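Exocyst complex component EXO70 (Saccharomyces cerevisiae, PDB 2B1E) acts in the secretory pathway as a subunit of the exocyst, the complex that tethers secretory vesicles to sites of exocytosis, and helps that complex assemble. Local coordinates at residues L367-C370 with F371-C375; R319-K322 with F323-Y326; A438-G441 with H442-L445. All coordinates share one frame; numbering follows the deposited sequence.

Interaction 1. Residues L367-C370 with F371-C375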
ATOM      1  N   LEU A 367      -5.480   8.453   9.782  1.00 38.12           N
ATOM      2  CA  LEU A 367      -4.774   7.258  10.201  1.00 37.44           C
ATOM      3  C   LEU A 367      -3.323   7.271   9.728  1.00 36.58           C
ATOM      4  O   LEU A 367      -2.403   7.033  10.512  1.00 36.76           O
ATOM      5  CB  LEU A 367      -5.490   6.025   9.659  1.00 37.79           C
ATOM      6  CG  LEU A 367      -5.156   4.703  10.335  1.00 39.06           C
ATOM      7  CD1 LEU A 367      -5.438   4.805  11.829  1.00 39.39           C
ATOM      8  CD2 LEU A 367      -5.990   3.600   9.706  1.00 39.94           C
ATOM      9  N   LEU A 368      -3.126   7.559   8.445  1.00 34.34           N
ATOM     10  CA  LEU A 368      -1.789   7.599   7.863  1.00 31.73           C
ATOM     11  C   LEU A 368      -0.941   8.721   8.460  1.00 30.86           C
ATOM     12  O   LEU A 368       0.273   8.568   8.618  1.00 28.60           O
ATOM     13  CB  LEU A 368      -1.876   7.771   6.345  1.00 29.30           C
ATOM     14  CG  LEU A 368      -0.548   7.784   5.582  1.00 30.19           C
ATOM     15  CD1 LEU A 368       0.186   6.473   5.815  1.00 30.58           C
ATOM     16  CD2 LEU A 368      -0.811   8.000   4.097  1.00 29.33           C
ATOM     17  N   SER A 369      -1.571   9.851   8.772  1.00 29.62           N
ATOM     18  CA  SER A 369      -0.845  10.968   9.369  1.00 29.72           C
ATOM     19  C   SER A 369      -0.351  10.543  10.740  1.00 29.27           C
ATOM     20  O   SER A 369       0.780  10.838  11.118  1.00 27.27           O
ATOM     21  CB  SER A 369      -1.741  12.202   9.525  1.00 29.26           C
ATOM     22  OG  SER A 369      -1.045  13.236  10.214  1.00 26.28           O
ATOM     23  N   CYS A 370      -1.212   9.844  11.476  1.00 29.67           N
ATOM     24  CA  CYS A 370      -0.867   9.378  12.810  1.00 31.83           C
ATOM     25  C   CYS A 370       0.363   8.480  12.727  1.00 31.01           C
ATOM     26  O   CYS A 370       1.289   8.603  13.531  1.00 30.52           O
ATOM     27  CB  CYS A 370      -2.040   8.612  13.431  1.00 31.36           C
ATOM     28  SG  CYS A 370      -1.849   8.274  15.206  1.00 37.91           S
ATOM     29  N   PHE A 371       0.371   7.580  11.748  1.00 29.82           N
ATOM     30  CA  PHE A 371       1.495   6.668  11.554  1.00 27.50           C
ATOM     31  C   PHE A 371       2.811   7.417  11.372  1.00 27.04           C
ATOM     32  O   PHE A 371       3.819   7.070  11.980  1.00 26.79           O
ATOM     33  CB  PHE A 371       1.268   5.780  10.326  1.00 26.05           C
ATOM     34  CG  PHE A 371       2.479   4.984   9.931  1.00 24.56           C
ATOM     35  CD1 PHE A 371       2.937   3.946  10.734  1.00 23.49           C
ATOM     36  CD2 PHE A 371       3.195   5.310   8.783  1.00 24.18           C
ATOM     37  CE1 PHE A 371       4.092   3.244  10.404  1.00 22.61           C
ATOM     38  CE2 PHE A 371       4.356   4.613   8.443  1.00 24.49           C
ATOM     39  CZ  PHE A 371       4.805   3.577   9.257  1.00 23.99           C
ATOM     40  N   ILE A 372       2.806   8.432  10.515  1.00 25.61           N
ATOM     41  CA  ILE A 372       4.021   9.194  10.273  1.00 25.34           C
ATOM     42  C   ILE A 372       4.447   9.896  11.557  1.00 23.44           C
ATOM     43  O   ILE A 372       5.621   9.872  11.922  1.00 20.97           O
ATOM     44  CB  ILE A 372       3.815  10.246   9.166  1.00 25.50           C
ATOM     45  CG1 ILE A 372       3.195   9.583   7.929  1.00 28.97           C
ATOM     46  CG2 ILE A 372       5.140  10.903   8.814  1.00 25.39           C
ATOM     47  CD1 ILE A 372       3.911   8.331   7.466  1.00 30.82           C
ATOM     48  N   SER A 373       3.480  10.511  12.233  1.00 23.75           N
ATOM     49  CA  SER A 373       3.738  11.219  13.481  1.00 22.66           C
ATOM     50  C   SER A 373       4.230  10.238  14.543  1.00 22.08           C
ATOM     51  O   SER A 373       5.113  10.564  15.334  1.00 20.97           O
ATOM     52  CB  SER A 373       2.466  11.930  13.966  1.00 23.42           C
ATOM     53  OG  SER A 373       2.156  13.059  13.155  1.00 20.36           O
ATOM     54  N   ASP A 374       3.662   9.036  14.555  1.00 21.80           N
ATOM     55  CA  ASP A 374       4.075   8.021  15.520  1.00 24.94           C
ATOM     56  C   ASP A 374       5.523   7.614  15.254  1.00 23.70           C
ATOM     57  O   ASP A 374       6.291   7.385  16.190  1.00 25.52           O
ATOM     58  CB  ASP A 374       3.168   6.790  15.436  1.00 25.78           C
ATOM     59  CG  ASP A 374       1.856   6.984  16.170  1.00 27.77           C
ATOM     60  OD1 ASP A 374       1.676   8.042  16.808  1.00 27.67           O
ATOM     61  OD2 ASP A 374       1.005   6.070  16.114  1.00 29.37           O
ATOM     62  N   CYS A 375       5.889   7.539  13.977  1.00 21.80           N
ATOM     63  CA  CYS A 375       7.247   7.178  13.584  1.00 22.84           C
ATOM     64  C   CYS A 375       8.261   8.214  14.068  1.00 22.34           C
ATOM     65  O   CYS A 375       9.326   7.861  14.585  1.00 20.99           O
ATOM     66  CB  CYS A 375       7.346   7.045  12.058  1.00 23.70           C
ATOM     67  SG  CYS A 375       6.714   5.477  11.377  1.00 27.35           S
TER
HETATM   68  O   HOH W   1      -0.474  13.129  12.833  1.00 28.53           O

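Interaction 2. Residues R319-K322 with F323-Y326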
ATOM      1  N   ARG A 319      13.275   6.162   4.734  1.00 31.91           N
ATOM      2  CA  ARG A 319      12.215   5.161   4.741  1.00 32.49           C
ATOM      3  C   ARG A 319      10.842   5.820   4.618  1.00 31.60           C
ATOM      4  O   ARG A 319      10.033   5.435   3.770  1.00 29.93           O
ATOM      5  CB  ARG A 319      12.294   4.328   6.026  1.00 34.35           C
ATOM      6  CG  ARG A 319      11.154   3.339   6.227  1.00 38.61           C
ATOM      7  CD  ARG A 319      11.090   2.281   5.131  1.00 42.06           C
ATOM      8  NE  ARG A 319      12.311   1.482   5.040  1.00 43.24           N
ATOM      9  CZ  ARG A 319      12.462   0.450   4.216  1.00 46.26           C
ATOM     10  NH1 ARG A 319      11.469   0.088   3.416  1.00 46.81           N
ATOM     11  NH2 ARG A 319      13.606  -0.221   4.184  1.00 49.12           N
ATOM     12  N   LEU A 320      10.577   6.806   5.471  1.00 31.40           N
ATOM     13  CA  LEU A 320       9.301   7.516   5.428  1.00 31.46           C
ATOM     14  C   LEU A 320       9.175   8.232   4.084  1.00 32.50           C
ATOM     15  O   LEU A 320       8.077   8.359   3.531  1.00 32.05           O
ATOM     16  CB  LEU A 320       9.211   8.531   6.578  1.00 29.04           C
ATOM     17  CG  LEU A 320       9.125   7.957   7.996  1.00 27.88           C
ATOM     18  CD1 LEU A 320       9.061   9.089   9.011  1.00 26.17           C
ATOM     19  CD2 LEU A 320       7.895   7.064   8.115  1.00 27.92           C
ATOM     20  N   ARG A 321      10.313   8.685   3.565  1.00 34.84           N
ATOM     21  CA  ARG A 321      10.375   9.386   2.287  1.00 37.67           C
ATOM     22  C   ARG A 321       9.912   8.466   1.165  1.00 38.24           C
ATOM     23  O   ARG A 321       9.285   8.909   0.204  1.00 38.03           O
ATOM     24  CB  ARG A 321      11.811   9.846   2.013  1.00 39.83           C
ATOM     25  CG  ARG A 321      11.991  10.690   0.749  1.00 43.89           C
ATOM     26  CD  ARG A 321      11.221  11.994   0.849  1.00 46.37           C
ATOM     27  NE  ARG A 321      11.753  13.034  -0.031  1.00 48.33           N
ATOM     28  CZ  ARG A 321      11.503  13.134  -1.334  1.00 49.12           C
ATOM     29  NH1 ARG A 321      10.714  12.254  -1.944  1.00 48.85           N
ATOM     30  NH2 ARG A 321      12.051  14.122  -2.029  1.00 49.74           N
ATOM     31  N   LYS A 322      10.226   7.181   1.291  1.00 38.96           N
ATOM     32  CA  LYS A 322       9.832   6.210   0.281  1.00 40.06           C
ATOM     33  C   LYS A 322       8.355   5.870   0.456  1.00 39.67           C
ATOM     34  O   LYS A 322       7.634   5.663  -0.522  1.00 40.65           O
ATOM     35  CB  LYS A 322      10.690   4.949   0.396  1.00 40.84           C
ATOM     36  CG  LYS A 322      12.191   5.212   0.304  1.00 44.23           C
ATOM     37  CD  LYS A 322      12.997   3.921   0.356  1.00 45.70           C
ATOM     38  CE  LYS A 322      14.481   4.201   0.543  1.00 47.76           C
ATOM     39  NZ  LYS A 322      15.027   5.113  -0.503  1.00 49.07           N
ATOM     40  N   PHE A 323       7.914   5.820   1.709  1.00 38.63           N
ATOM     41  CA  PHE A 323       6.522   5.533   2.035  1.00 37.22           C
ATOM     42  C   PHE A 323       5.634   6.592   1.384  1.00 37.48           C
ATOM     43  O   PHE A 323       4.592   6.276   0.816  1.00 38.74           O
ATOM     44  CB  PHE A 323       6.320   5.574   3.551  1.00 36.34           C
ATOM     45  CG  PHE A 323       6.336   4.230   4.213  1.00 35.43           C
ATOM     46  CD1 PHE A 323       5.201   3.426   4.214  1.00 34.92           C
ATOM     47  CD2 PHE A 323       7.481   3.773   4.861  1.00 35.13           C
ATOM     48  CE1 PHE A 323       5.203   2.186   4.852  1.00 33.60           C
ATOM     49  CE2 PHE A 323       7.493   2.532   5.504  1.00 34.56           C
ATOM     50  CZ  PHE A 323       6.351   1.739   5.500  1.00 34.03           C
ATOM     51  N   SER A 324       6.068   7.846   1.467  1.00 37.40           N
ATOM     52  CA  SER A 324       5.322   8.972   0.909  1.00 37.13           C
ATOM     53  C   SER A 324       5.257   8.973  -0.615  1.00 38.40           C
ATOM     54  O   SER A 324       4.444   9.686  -1.198  1.00 38.95           O
ATOM     55  CB  SER A 324       5.928  10.298   1.380  1.00 36.04           C
ATOM     56  OG  SER A 324       7.171  10.552   0.745  1.00 33.52           O
ATOM     57  N   GLU A 325       6.116   8.195  -1.265  1.00 39.17           N
ATOM     58  CA  GLU A 325       6.113   8.138  -2.722  1.00 40.96           C
ATOM     59  C   GLU A 325       5.000   7.206  -3.188  1.00 40.57           C
ATOM     60  O   GLU A 325       4.676   7.141  -4.375  1.00 41.52           O
ATOM     61  CB  GLU A 325       7.471   7.657  -3.243  1.00 41.46           C
ATOM     62  CG  GLU A 325       8.632   8.561  -2.844  1.00 43.36           C
ATOM     63  CD  GLU A 325       9.967   8.107  -3.418  1.00 43.70           C
ATOM     64  OE1 GLU A 325      10.288   6.903  -3.316  1.00 44.19           O
ATOM     65  OE2 GLU A 325      10.699   8.961  -3.962  1.00 42.88           O
ATOM     66  N   TYR A 326       4.418   6.487  -2.234  1.00 40.09           N
ATOM     67  CA  TYR A 326       3.327   5.558  -2.501  1.00 39.93           C
ATOM     68  C   TYR A 326       2.111   6.018  -1.707  1.00 39.86           C
ATOM     69  O   TYR A 326       1.558   5.267  -0.906  1.00 39.15           O
ATOM     70  CB  TYR A 326       3.711   4.139  -2.071  1.00 39.96           C
ATOM     71  CG  TYR A 326       4.692   3.444  -2.989  1.00 40.31           C
ATOM     72  CD1 TYR A 326       4.261   2.470  -3.890  1.00 40.64           C
ATOM     73  CD2 TYR A 326       6.052   3.746  -2.946  1.00 39.70           C
ATOM     74  CE1 TYR A 326       5.165   1.809  -4.726  1.00 39.93           C
ATOM     75  CE2 TYR A 326       6.964   3.095  -3.777  1.00 39.14           C
ATOM     76  CZ  TYR A 326       6.516   2.128  -4.663  1.00 40.13           C
ATOM     77  OH  TYR A 326       7.416   1.480  -5.483  1.00 38.77           O
TER

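Interaction 3. Residues A438-G441 with H442-L445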
ATOM      1  N   ALA A 438      -0.484  17.401   7.066  1.00 31.91           N
ATOM      2  CA  ALA A 438      -1.347  18.575   7.087  1.00 31.93           C
ATOM      3  C   ALA A 438      -2.238  18.626   8.319  1.00 32.05           C
ATOM      4  O   ALA A 438      -3.041  17.723   8.556  1.00 32.56           O
ATOM      5  CB  ALA A 438      -2.201  18.604   5.833  1.00 33.21           C
ATOM      6  N   GLY A 439      -2.086  19.687   9.105  1.00 32.00           N
ATOM      7  CA  GLY A 439      -2.896  19.849  10.298  1.00 31.54           C
ATOM      8  C   GLY A 439      -2.347  19.196  11.552  1.00 31.45           C
ATOM      9  O   GLY A 439      -1.366  19.663  12.135  1.00 29.90           O
ATOM     10  N   GLU A 440      -2.999  18.115  11.968  1.00 30.65           N
ATOM     11  CA  GLU A 440      -2.619  17.361  13.160  1.00 31.77           C
ATOM     12  C   GLU A 440      -1.130  17.016  13.223  1.00 30.59           C
ATOM     13  O   GLU A 440      -0.476  17.251  14.240  1.00 30.56           O
ATOM     14  CB  GLU A 440      -3.444  16.071  13.233  1.00 30.98           C
ATOM     15  CG  GLU A 440      -2.939  15.065  14.250  1.00 32.86           C
ATOM     16  CD  GLU A 440      -3.283  15.443  15.672  1.00 33.82           C
ATOM     17  OE1 GLU A 440      -3.448  16.651  15.951  1.00 36.07           O
ATOM     18  OE2 GLU A 440      -3.376  14.527  16.517  1.00 36.28           O
ATOM     19  N   GLY A 441      -0.607  16.450  12.139  1.00 29.91           N
ATOM     20  CA  GLY A 441       0.794  16.061  12.091  1.00 28.62           C
ATOM     21  C   GLY A 441       1.781  17.164  12.424  1.00 29.07           C
ATOM     22  O   GLY A 441       2.613  17.020  13.322  1.00 26.81           O
ATOM     23  N   HIS A 442       1.708  18.269  11.696  1.00 27.36           N
ATOM     24  CA  HIS A 442       2.618  19.375  11.955  1.00 27.50           C
ATOM     25  C   HIS A 442       2.519  19.870  13.391  1.00 26.70           C
ATOM     26  O   HIS A 442       3.528  20.182  14.012  1.00 25.15           O
ATOM     27  CB  HIS A 442       2.340  20.519  10.989  1.00 28.57           C
ATOM     28  CG  HIS A 442       2.818  20.251   9.599  1.00 28.54           C
ATOM     29  ND1 HIS A 442       4.154  20.127   9.287  1.00 29.37           N
ATOM     30  CD2 HIS A 442       2.142  20.081   8.439  1.00 27.71           C
ATOM     31  CE1 HIS A 442       4.280  19.893   7.993  1.00 29.00           C
ATOM     32  NE2 HIS A 442       3.074  19.860   7.455  1.00 28.64           N
ATOM     33  N   SER A 443       1.306  19.934  13.924  1.00 27.14           N
ATOM     34  CA  SER A 443       1.130  20.393  15.293  1.00 27.32           C
ATOM     35  C   SER A 443       1.789  19.418  16.271  1.00 25.63           C
ATOM     36  O   SER A 443       2.305  19.828  17.311  1.00 25.30           O
ATOM     37  CB  SER A 443      -0.355  20.550  15.623  1.00 29.62           C
ATOM     38  OG  SER A 443      -1.001  19.293  15.685  1.00 34.88           O
ATOM     39  N   ARG A 444       1.777  18.129  15.944  1.00 24.78           N
ATOM     40  CA  ARG A 444       2.412  17.143  16.817  1.00 23.89           C
ATOM     41  C   ARG A 444       3.921  17.335  16.757  1.00 24.09           C
ATOM     42  O   ARG A 444       4.607  17.250  17.777  1.00 24.05           O
ATOM     43  CB  ARG A 444       2.058  15.719  16.396  1.00 23.22           C
ATOM     44  CG  ARG A 444       0.650  15.293  16.788  1.00 26.02           C
ATOM     45  CD  ARG A 444       0.358  13.850  16.391  1.00 26.96           C
ATOM     46  NE  ARG A 444       1.247  12.906  17.063  1.00 28.76           N
ATOM     47  CZ  ARG A 444       1.139  11.583  16.975  1.00 29.79           C
ATOM     48  NH1 ARG A 444       0.174  11.037  16.240  1.00 29.60           N
ATOM     49  NH2 ARG A 444       1.994  10.801  17.621  1.00 27.86           N
ATOM     50  N   LEU A 445       4.432  17.595  15.555  1.00 22.67           N
ATOM     51  CA  LEU A 445       5.860  17.816  15.368  1.00 24.18           C
ATOM     52  C   LEU A 445       6.291  19.078  16.117  1.00 23.76           C
ATOM     53  O   LEU A 445       7.409  19.152  16.635  1.00 23.41           O
ATOM     54  CB  LEU A 445       6.188  17.961  13.882  1.00 24.72           C
ATOM     55  CG  LEU A 445       7.658  18.200  13.536  1.00 25.39           C
ATOM     56  CD1 LEU A 445       8.533  17.065  14.066  1.00 25.41           C
ATOM     57  CD2 LEU A 445       7.791  18.316  12.030  1.00 24.90           C
TER
HETATM   58  O   HOH W   2      -2.164  12.149  14.801  1.00 33.64           O

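Interaction 1. Residues L367-C370 with F371-C375
C370 and D374 sit one turn apart on helix 364-391, and the carboxylate of D374 lies beside the sulfur of C370, with OD2 3.7 Å from SG. The first torsions bring them together: SG of C370 is anti to its own backbone N (chi1 -168°), while CG of D374 is anti to its carbonyl carbon (chi1 -80°), which folds the carboxylate back over the preceding turn. The backbone bond beneath them, from D374 N to C370 O, measures 2.6 Å. Outside the pair, OD2 of D374 is held by R339 and W342 and OD1 by R444, so both carboxylate oxygens have partners on other parts of the chain. With an alanine here, R339 and R444 would probably lose the carboxylate that pairs with both of them, and the indole N-H of W342 its acceptor. Beside this pair two serine hydroxyls are joined by water 1, which lies 2.7 Å from S369 OG and 2.7 Å from S373 OG, spanning side chains that stand 4.4 Å apart from OG to OG. L368, I372 and F371 make the apolar side. CD1 of L368 comes within 4.4 Å of CD2 of F371 and also reaches CD1 of I372, whereas CG1 of I372 packs 3.2 Å from the L368 carbonyl oxygen. F286 and W342 both meet the F371 ring edge-to-face. Within 371-375, C375 SG sits over one face of that ring, 3.4 Å above its plane and displaced toward the rim. The chemistry is thus divided around a buried stretch of helix: aliphatic and aromatic groups gather on one side, a water joins two hydroxyls, and a buried carboxylate is probably kept ionised by the two arginines that pair with it.

Interaction 2. Residues R319-K322 with F323-Y326
F323 packs against R319 one turn earlier, its ring atom CE2 3.6 Å from R319 CD. The arginine chain, bent at chi2 and chi3, brings its methylene groups rather than its charged end to the ring; the guanidinium plane stands 64° from the ring plane. The carbonyl oxygen of R319 lies at the ring edge and also accepts the backbone N-H of F323, while beyond the segments F244 meets the ring edge-to-face. At S324 the backbone still closes a helical turn, N to L320 O, but the hydroxyl turns back as well: with chi1 at 72°, OG lies between the backbone N and the carbonyl carbon and donates to R321 O at 2.7 Å, from above the carbonyl plane. E325 then changes the pattern, since its N bonds K322 O, three residues back, at 3.0 Å. Its side chain, extended beyond CG, brings the carboxylate toward R321 in a long salt bridge, OE2 to NH1 3.9 Å, with the two flat groups 86° apart. Y326 presents its ring edge to the same K322 carbonyl, CD2 3.5 Å from O, and K175 makes a cation-pi contact with the ring. Its N bonds F323 O, a second i-to-i-3 bond after that of E325. The arrangement is a short link between helices 311-323 and 327-333, the second N-capped by Y326, in the all-helical Exo70 fold.

Interaction 3. Residues A438-G441 with H442-L445
The backbone turns into helix 440-473 at G439, the N-cap residue, whose phi/psi of 88°/-108° would jam a side chain against the carbonyl oxygen of A438, and whose own O accepts S443 N at 3.2 Å. The next two amides follow suit, R444 N bonding E440 O and L445 N bonding G441 O. E440 O receives a second donor: S443 OG, set between the serine's own backbone N and carbonyl carbon, reaches back to it at 2.6 Å. Two bonds therefore grip this carbonyl, the amide N-H lying in its plane and the hydroxyl tilted out of it. The carboxylate of E440 rests against the methylene stem of R444, OE2 3.8 Å from CD. That oxygen is 4.9 Å from R444 NE, and the carboxylate and guanidinium planes are 65° apart. Water 2 joins their polar ends, donating to E440 OE2 at 3.2 Å and accepting from R444 NH1 at 3.0 Å, in the plane of the guanidinium at its edge. Besides D374, the arginine pairs with the carboxylate of D377 on helix 364-391, and T353 takes its NE. On another side of the turn, H442 brings CD2 to 4.0 Å from A438 N, while its NE2 bonds N434 O and so ties the new helix to the short helix 433-436 just before it. The arrangement is a helix N-terminus entered through a glycine N-cap, with an arginine in its first turns reaching across to a neighbouring helix of the all-helical Exo70 bundle.

Along the chain the order is interaction 2, then interaction 1, then interaction 3, and all three fall within the C-terminal part of Exo70. Interaction 1 lies between the others, its centre about 12 Å from that of interaction 2 and about 10 Å from that of interaction 3. It touches interaction 2 by apolar packing, with L320 CD2 3.8 Å from C375 SG, and interaction 3 by a salt bridge, D374 OD1 to R444 NH2 at 2.9 Å. Interactions 2 and 3 do not meet, their nearest atoms being about 9 Å apart. Helix 364-391 thus joins the end of helix 311-323 to the start of helix 440-473 within this elongated helical rod.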